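Local coordinates for protein purine nucleoside phosphorylase (Caulobacter vibrioides, PDB 1XFJ) that probably acts as a purine nucleoside phosphorylase of the YfiH/LACC1 family, splitting inosine with phosphate and also deaminating adenosine to inosine, at residues Q10-L14 / I159-V163; D96-K101 / R125-H131; A132-L138 / L206-V210. One frame throughout, in Å; residues are numbered along the deposited sequence.

In the fold
From the N terminus, interaction 1 closes a loop of 144 residues, setting helix 12-15, just after strand 8-9 of the five-stranded mixed sheet, against strand 160-163 of the six-stranded one. Interaction 2 lies wholly inside that loop, pairing strand 97-100 with strand 126-132 in the six-stranded sheet. Interaction 3 begins at the last residue of that strand, Ala-132, and continues into helix 134-139. Its partner, helix 206-216, comes after strand 160-163, so interactions 1 and 3 cross along the chain, while 2 and 3 follow in series. Interactions 1 and 3 also touch in space: Val-163 CG2 packs on Val-210 CG1 at 3.7 Å, joining strand to helix.

Interaction 1: Q10-L14 / I159-V163; sequences QSPLL and ITGVV
Ser-11 and Val-162 meet where an N-capped turn, the start of helix 12-15, rests on strand 160-163 of the six-stranded mixed sheet. The serine presents its whole short side chain to the valine: CB lies 3.7 Å from Val-162 CG1, and OG is 3.5 Å from Val-162 CG2. With OG set opposite the backbone N (chi1 165°), the hydroxyl turns back over the helix start and accepts from Leu-13 N at 3.1 Å, a bent capping bond of 143°. The same oxygen is hydrogen-bonded to Glu-223 on the neighbouring strand 221-224, so this buried polar atom is held from the helix and from the sheet. Serine suits the site because it can do both while remaining small enough to sit on a valine.

Leu-13 touches mainly through its root, CB being 4.0 Å from Thr-160 CG2. Its carbonyl serves a water that donates to Leu-13 O at 2.8 Å and is hydrogen-bonded to Thr-160 OG1 at 2.6 Å. Thr-160 divides its two branches accordingly, the hydroxyl going to the water and the methyl to the leucines.

The side chain of Leu-14, buried against Leu-118 and Val-120 of strand 115-121, runs alongside those of Thr-160 and Val-162, pointing the opposite way. Its fork spans two strand positions: CD1 lies 3.8 Å from Val-162 CG2, and CD2 lies 3.8 Å from Thr-160 CG2.

Interaction 2: D96-K101 / R125-H131; sequences DAVVSK and RIVAAAH
Val-98 with Ala-129 and Ser-100 with Val-127 are the hydrogen-bonded pairs of an antiparallel ladder. Val-98 N gives to Ala-129 O at 2.8 Å, and Val-127 N gives to Ser-100 O at 2.9 Å; each pair also has the return bond. His-131 N adds a bond to Asp-96 O at 2.7 Å. Between these bonds CA-H groups meet carbonyls, as where Ala-97 CA lies 3.1 Å from Ala-129 O.

Among side chains, His-131 ND1 donates to Asp-96 OD1 at 2.8 Å, almost straight at 170°, using the anti lone pair with carboxylate and ring nearly coplanar. His-77 N also binds OD1, while Ser-78 and Ile-76 N hold OD2; bonds to both oxygens fix the carboxylate's rotation.

A water donates to Lys-101 O and Arg-125 O. Arg-125 and Ile-126 both face Asp-121 of strand 115-121, a G1 beta bulge on the strand's other side.

Alanine methyls are short, so valine and isoleucine branches supply most apolar touch: Val-99 CG2 reaches Ala-128 CB at 3.7 Å, and Val-99 CG1 meets Ile-126 CG2. These three residues pack on Met-149 of helix 141-151, whereas Val-98, Ser-100, Val-127 and Ala-129 face Cys-107 of the five-stranded mixed sheet, fitting the alpha-beta-beta-alpha architecture.

Interaction 3: A132-L138 / L206-V210; sequences AGWRGAL and LPAFV
Ala-137 and Phe-209 form the tight part of this helix pair. The methyl CB of Ala-137 is 3.7 Å from Phe-209 CE2, and Ala-137 O lies 3.7 Å from the same ring carbon. The ring comes in edge-on, with the carbonyl carbon of Ala-137 in its plane and the backbone nitrogen of Leu-138 beside it, 3.9 Å from CE2; it also meets Phe-182 of helix 176-185 edge-to-face. Because Phe-209 holds CG opposite its backbone N (chi1 -180°), the ring extends from its own helix toward helix 134-139. A large flat side chain on one helix and a methyl on the other suit an axis separation of 10.5 Å between the short segments. Val-210 CG2 adds a softer touch, 4.3 Å from Ala-137 CB.

The short segments run nearly parallel, 23° apart. Helix 206-216 lies against the six-stranded mixed sheet through Leu-206 and Val-210 on Ala-115 of strand 115-121, and helix 134-139 follows from the end of strand 126-132, with Gly-133 as its N-cap residue and Ala-132 still in the strand. A bound beta-mercaptoethanol, probably from the crystallisation liquor, lies beside this glycine.

Packing is looser near Leu-206, whose CD2 comes only to 4.2 Å from Ala-132 O, while its CD1 lies 4.3 Å from Trp-134 CA. The indole of Trp-134, a partly exposed residue, turns off toward Phe-178 of helix 176-185, where the rings meet edge-to-face. Leu-138, also partly exposed, makes a similarly loose touch, its CD1 lying 4.5 Å from Phe-209 CZ.

Interaction 1: Q10-L14 / I159-V163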
loop_
_atom_site.group_PDB
_atom_site.type_symbol
_atom_site.label_atom_id
_atom_site.label_comp_id
_atom_site.label_asym_id
_atom_site.label_seq_id
_atom_site.Cartn_x
_atom_site.Cartn_y
_atom_site.Cartn_z
ATOM N N GLN A 10 0.662 0.763 13.088
ATOM C CA GLN A 10 -0.017 2.040 12.971
ATOM C C GLN A 10 0.985 3.169 13.042
ATOM O O GLN A 10 2.064 3.019 13.613
ATOM C CB GLN A 10 -1.059 2.193 14.071
ATOM C CG GLN A 10 -2.279 1.323 13.869
ATOM C CD GLN A 10 -3.331 1.583 14.915
ATOM O OE1 GLN A 10 -3.090 1.404 16.108
ATOM N NE2 GLN A 10 -4.507 2.014 14.479
ATOM N N SER A 11 0.614 4.297 12.446
ATOM C CA SER A 11 1.460 5.480 12.408
ATOM C C SER A 11 0.981 6.577 13.348
ATOM O O SER A 11 -0.216 6.859 13.434
ATOM C CB SER A 11 1.506 6.042 10.988
ATOM O OG SER A 11 2.035 7.356 10.992
ATOM N N PRO A 12 1.916 7.214 14.070
ATOM C CA PRO A 12 1.548 8.290 14.993
ATOM C C PRO A 12 0.888 9.447 14.246
ATOM O O PRO A 12 0.094 10.196 14.815
ATOM C CB PRO A 12 2.889 8.686 15.607
ATOM C CG PRO A 12 3.626 7.396 15.641
ATOM C CD PRO A 12 3.316 6.803 14.279
ATOM N N LEU A 13 1.213 9.583 12.962
ATOM C CA LEU A 13 0.655 10.654 12.145
ATOM C C LEU A 13 -0.814 10.470 11.800
ATOM O O LEU A 13 -1.472 11.418 11.373
ATOM C CB LEU A 13 1.452 10.811 10.850
ATOM C CG LEU A 13 2.750 11.613 10.949
ATOM C CD1 LEU A 13 3.629 11.013 12.017
ATOM C CD2 LEU A 13 3.454 11.635 9.604
ATOM N N LEU A 14 -1.330 9.260 11.987
ATOM C CA LEU A 14 -2.729 8.988 11.669
ATOM C C LEU A 14 -3.550 8.540 12.874
ATOM O O LEU A 14 -4.758 8.760 12.921
ATOM C CB LEU A 14 -2.815 7.911 10.583
ATOM C CG LEU A 14 -2.135 8.212 9.243
ATOM C CD1 LEU A 14 -2.127 6.962 8.368
ATOM C CD2 LEU A 14 -2.861 9.349 8.545
ATOM N N ILE A 159 -3.081 17.573 3.624
ATOM C CA ILE A 159 -3.078 16.116 3.582
ATOM C C ILE A 159 -1.912 15.481 4.330
ATOM O O ILE A 159 -0.791 15.986 4.302
ATOM C CB ILE A 159 -3.042 15.607 2.113
ATOM C CG1 ILE A 159 -4.362 15.926 1.417
ATOM C CG2 ILE A 159 -2.762 14.102 2.079
ATOM C CD1 ILE A 159 -4.337 15.678 -0.085
ATOM N N THR A 160 -2.196 14.379 5.020
ATOM C CA THR A 160 -1.165 13.624 5.724
ATOM C C THR A 160 -1.057 12.313 4.947
ATOM O O THR A 160 -2.073 11.702 4.599
ATOM C CB THR A 160 -1.559 13.325 7.192
ATOM O OG1 THR A 160 -1.540 14.540 7.950
ATOM C CG2 THR A 160 -0.585 12.335 7.825
ATOM N N GLY A 161 0.172 11.899 4.655
ATOM C CA GLY A 161 0.383 10.670 3.910
ATOM C C GLY A 161 1.445 9.808 4.560
ATOM O O GLY A 161 2.533 10.285 4.881
ATOM N N VAL A 162 1.130 8.532 4.752
ATOM C CA VAL A 162 2.061 7.613 5.388
ATOM C C VAL A 162 2.334 6.383 4.540
ATOM O O VAL A 162 1.409 5.759 4.016
ATOM C CB VAL A 162 1.522 7.144 6.756
ATOM C CG1 VAL A 162 2.476 6.134 7.380
ATOM C CG2 VAL A 162 1.328 8.341 7.668
ATOM N N VAL A 163 3.611 6.042 4.415
ATOM C CA VAL A 163 4.024 4.871 3.651
ATOM C C VAL A 163 4.107 3.708 4.635
ATOM O O VAL A 163 4.711 3.833 5.695
ATOM C CB VAL A 163 5.403 5.102 2.998
ATOM C CG1 VAL A 163 5.770 3.918 2.113
ATOM C CG2 VAL A 163 5.369 6.388 2.178
HETATM O O HOH W 1 -1.198 14.035 10.510
#

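Interaction 2: D96-K101 / R125-H131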
loop_
_atom_site.group_PDB
_atom_site.type_symbol
_atom_site.label_atom_id
_atom_site.label_comp_id
_atom_site.label_asym_id
_atom_site.label_seq_id
_atom_site.Cartn_x
_atom_site.Cartn_y
_atom_site.Cartn_z
ATOM N N ASP A 96 -5.344 1.362 -8.813
ATOM C CA ASP A 96 -4.307 1.174 -7.814
ATOM C C ASP A 96 -4.383 2.161 -6.661
ATOM O O ASP A 96 -3.401 2.397 -5.956
ATOM C CB ASP A 96 -2.939 1.212 -8.491
ATOM C CG ASP A 96 -2.685 -0.028 -9.321
ATOM O OD1 ASP A 96 -2.090 -0.990 -8.788
ATOM O OD2 ASP A 96 -3.106 -0.049 -10.499
ATOM N N ALA A 97 -5.571 2.727 -6.473
ATOM C CA ALA A 97 -5.820 3.659 -5.382
ATOM C C ALA A 97 -7.325 3.748 -5.166
ATOM O O ALA A 97 -8.094 3.774 -6.126
ATOM C CB ALA A 97 -5.250 5.036 -5.711
ATOM N N VAL A 98 -7.737 3.774 -3.904
ATOM C CA VAL A 98 -9.152 3.871 -3.565
ATOM C C VAL A 98 -9.343 5.125 -2.720
ATOM O O VAL A 98 -8.733 5.270 -1.662
ATOM C CB VAL A 98 -9.626 2.626 -2.786
ATOM C CG1 VAL A 98 -11.115 2.738 -2.472
ATOM C CG2 VAL A 98 -9.360 1.371 -3.610
ATOM N N VAL A 99 -10.188 6.031 -3.205
ATOM C CA VAL A 99 -10.443 7.300 -2.528
ATOM C C VAL A 99 -11.900 7.420 -2.103
ATOM O O VAL A 99 -12.791 6.975 -2.815
ATOM C CB VAL A 99 -10.106 8.476 -3.471
ATOM C CG1 VAL A 99 -10.307 9.797 -2.763
ATOM C CG2 VAL A 99 -8.674 8.339 -3.971
ATOM N N SER A 100 -12.145 8.036 -0.950
ATOM C CA SER A 100 -13.517 8.184 -0.483
ATOM C C SER A 100 -13.735 9.321 0.504
ATOM O O SER A 100 -12.832 9.705 1.248
ATOM C CB SER A 100 -13.999 6.874 0.149
ATOM O OG SER A 100 -15.357 6.974 0.557
ATOM N N LYS A 101 -14.953 9.851 0.493
ATOM C CA LYS A 101 -15.367 10.918 1.396
ATOM C C LYS A 101 -16.628 10.397 2.075
ATOM O O LYS A 101 -17.352 11.138 2.740
ATOM C CB LYS A 101 -15.700 12.190 0.613
ATOM C CG LYS A 101 -16.921 12.067 -0.289
ATOM C CD LYS A 101 -17.231 13.383 -0.993
ATOM C CE LYS A 101 -18.425 13.247 -1.925
ATOM N NZ LYS A 101 -18.756 14.538 -2.589
ATOM N N ARG A 125 -12.302 15.837 5.378
ATOM C CA ARG A 125 -12.774 14.500 5.723
ATOM C C ARG A 125 -12.744 13.608 4.484
ATOM O O ARG A 125 -13.774 13.114 4.023
ATOM C CB ARG A 125 -14.196 14.561 6.300
ATOM C CG ARG A 125 -14.310 15.316 7.624
ATOM C CD ARG A 125 -13.631 14.578 8.783
ATOM N NE ARG A 125 -14.258 13.283 9.059
ATOM C CZ ARG A 125 -13.867 12.443 10.015
ATOM N NH1 ARG A 125 -12.845 12.752 10.802
ATOM N NH2 ARG A 125 -14.498 11.286 10.183
ATOM N N ILE A 126 -11.544 13.411 3.946
ATOM C CA ILE A 126 -11.351 12.578 2.764
ATOM C C ILE A 126 -10.177 11.641 3.008
ATOM O O ILE A 126 -9.146 12.065 3.523
ATOM C CB ILE A 126 -11.049 13.447 1.524
ATOM C CG1 ILE A 126 -12.284 14.279 1.169
ATOM C CG2 ILE A 126 -10.617 12.571 0.353
ATOM C CD1 ILE A 126 -12.037 15.316 0.084
ATOM N N VAL A 127 -10.332 10.371 2.648
ATOM C CA VAL A 127 -9.256 9.402 2.841
ATOM C C VAL A 127 -8.938 8.658 1.550
ATOM O O VAL A 127 -9.699 8.713 0.582
ATOM C CB VAL A 127 -9.615 8.355 3.928
ATOM C CG1 VAL A 127 -9.760 9.033 5.290
ATOM C CG2 VAL A 127 -10.904 7.634 3.544
ATOM N N ALA A 128 -7.806 7.963 1.536
ATOM C CA ALA A 128 -7.409 7.196 0.359
ATOM C C ALA A 128 -6.305 6.198 0.683
ATOM O O ALA A 128 -5.495 6.417 1.582
ATOM C CB ALA A 128 -6.943 8.140 -0.748
ATOM N N ALA A 129 -6.300 5.093 -0.054
ATOM C CA ALA A 129 -5.284 4.057 0.089
ATOM C C ALA A 129 -4.711 3.865 -1.311
ATOM O O ALA A 129 -5.461 3.692 -2.271
ATOM C CB ALA A 129 -5.909 2.763 0.588
ATOM N N ALA A 130 -3.388 3.913 -1.434
ATOM C CA ALA A 130 -2.754 3.751 -2.735
ATOM C C ALA A 130 -1.734 2.618 -2.755
ATOM O O ALA A 130 -1.081 2.331 -1.752
ATOM C CB ALA A 130 -2.085 5.060 -3.155
ATOM N N HIS A 131 -1.616 1.978 -3.914
ATOM C CA HIS A 131 -0.683 0.877 -4.121
ATOM C C HIS A 131 0.462 1.437 -4.956
ATOM O O HIS A 131 0.295 1.685 -6.151
ATOM C CB HIS A 131 -1.385 -0.254 -4.878
ATOM C CG HIS A 131 -0.461 -1.326 -5.365
ATOM N ND1 HIS A 131 -0.431 -1.738 -6.681
ATOM C CD2 HIS A 131 0.453 -2.082 -4.714
ATOM C CE1 HIS A 131 0.461 -2.702 -6.817
ATOM N NE2 HIS A 131 1.011 -2.932 -5.639
HETATM O O HOH W 2 -16.467 13.030 4.320
#

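Interaction 3: A132-L138 / L206-V210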
loop_
_atom_site.group_PDB
_atom_site.type_symbol
_atom_site.label_atom_id
_atom_site.label_comp_id
_atom_site.label_asym_id
_atom_site.label_seq_id
_atom_site.Cartn_x
_atom_site.Cartn_y
_atom_site.Cartn_z
ATOM N N ALA A 132 1.616 1.649 -4.326
ATOM C CA ALA A 132 2.759 2.208 -5.035
ATOM C C ALA A 132 3.954 1.285 -5.203
ATOM O O ALA A 132 4.883 1.300 -4.392
ATOM C CB ALA A 132 3.213 3.504 -4.361
ATOM N N GLY A 133 3.923 0.475 -6.255
ATOM C CA GLY A 133 5.054 -0.383 -6.546
ATOM C C GLY A 133 6.023 0.542 -7.261
ATOM O O GLY A 133 5.759 1.739 -7.353
ATOM N N TRP A 134 7.132 0.028 -7.781
ATOM C CA TRP A 134 8.068 0.918 -8.456
ATOM C C TRP A 134 7.448 1.574 -9.687
ATOM O O TRP A 134 7.684 2.750 -9.950
ATOM C CB TRP A 134 9.362 0.180 -8.847
ATOM C CG TRP A 134 9.223 -0.839 -9.945
ATOM C CD1 TRP A 134 9.065 -2.189 -9.799
ATOM C CD2 TRP A 134 9.240 -0.586 -11.355
ATOM N NE1 TRP A 134 8.985 -2.793 -11.035
ATOM C CE2 TRP A 134 9.089 -1.831 -12.005
ATOM C CE3 TRP A 134 9.369 0.574 -12.134
ATOM C CZ2 TRP A 134 9.062 -1.950 -13.400
ATOM C CZ3 TRP A 134 9.341 0.456 -13.519
ATOM C CH2 TRP A 134 9.189 -0.801 -14.138
ATOM N N ARG A 135 6.640 0.820 -10.427
ATOM C CA ARG A 135 6.015 1.347 -11.636
ATOM C C ARG A 135 5.008 2.448 -11.328
ATOM O O ARG A 135 5.071 3.532 -11.910
ATOM C CB ARG A 135 5.336 0.220 -12.422
ATOM C CG ARG A 135 4.865 0.630 -13.819
ATOM C CD ARG A 135 4.215 -0.542 -14.559
ATOM N NE ARG A 135 5.163 -1.620 -14.843
ATOM C CZ ARG A 135 6.071 -1.591 -15.814
ATOM N NH1 ARG A 135 6.170 -0.536 -16.615
ATOM N NH2 ARG A 135 6.887 -2.625 -15.984
ATOM N N GLY A 136 4.082 2.170 -10.413
ATOM C CA GLY A 136 3.089 3.166 -10.052
ATOM C C GLY A 136 3.739 4.416 -9.488
ATOM O O GLY A 136 3.369 5.537 -9.835
ATOM N N ALA A 137 4.720 4.226 -8.612
ATOM C CA ALA A 137 5.414 5.358 -8.012
ATOM C C ALA A 137 6.085 6.211 -9.085
ATOM O O ALA A 137 5.978 7.440 -9.077
ATOM C CB ALA A 137 6.452 4.865 -7.016
ATOM N N LEU A 138 6.770 5.557 -10.017
ATOM C CA LEU A 138 7.458 6.278 -11.080
ATOM C C LEU A 138 6.488 7.022 -11.994
ATOM O O LEU A 138 6.734 8.173 -12.369
ATOM C CB LEU A 138 8.296 5.311 -11.919
ATOM C CG LEU A 138 9.034 5.940 -13.102
ATOM C CD1 LEU A 138 10.050 6.953 -12.588
ATOM C CD2 LEU A 138 9.725 4.850 -13.912
ATOM N N LEU A 206 12.820 2.388 -2.115
ATOM C CA LEU A 206 11.438 2.642 -2.499
ATOM C C LEU A 206 10.697 3.590 -1.556
ATOM O O LEU A 206 10.118 4.581 -1.999
ATOM C CB LEU A 206 10.673 1.317 -2.605
ATOM C CG LEU A 206 9.211 1.408 -3.045
ATOM C CD1 LEU A 206 9.116 1.982 -4.447
ATOM C CD2 LEU A 206 8.592 0.020 -3.000
ATOM N N PRO A 207 10.698 3.301 -0.244
ATOM C CA PRO A 207 9.982 4.215 0.651
ATOM C C PRO A 207 10.461 5.663 0.545
ATOM O O PRO A 207 9.656 6.590 0.579
ATOM C CB PRO A 207 10.209 3.600 2.035
ATOM C CG PRO A 207 11.500 2.851 1.879
ATOM C CD PRO A 207 11.352 2.225 0.517
ATOM N N ALA A 208 11.765 5.863 0.401
ATOM C CA ALA A 208 12.278 7.222 0.292
ATOM C C ALA A 208 11.788 7.859 -1.004
ATOM O O ALA A 208 11.468 9.050 -1.041
ATOM C CB ALA A 208 13.803 7.222 0.351
ATOM N N PHE A 209 11.718 7.069 -2.070
ATOM C CA PHE A 209 11.252 7.600 -3.344
ATOM C C PHE A 209 9.776 7.973 -3.241
ATOM O O PHE A 209 9.352 9.006 -3.752
ATOM C CB PHE A 209 11.427 6.582 -4.467
ATOM C CG PHE A 209 10.962 7.087 -5.802
ATOM C CD1 PHE A 209 11.674 8.080 -6.468
ATOM C CD2 PHE A 209 9.787 6.609 -6.373
ATOM C CE1 PHE A 209 11.222 8.593 -7.684
ATOM C CE2 PHE A 209 9.324 7.115 -7.587
ATOM C CZ PHE A 209 10.042 8.109 -8.243
ATOM N N VAL A 210 8.995 7.120 -2.585
ATOM C CA VAL A 210 7.571 7.382 -2.415
ATOM C C VAL A 210 7.350 8.623 -1.546
ATOM O O VAL A 210 6.426 9.401 -1.791
ATOM C CB VAL A 210 6.863 6.169 -1.783
ATOM C CG1 VAL A 210 5.401 6.488 -1.520
ATOM C CG2 VAL A 210 6.977 4.970 -2.720
#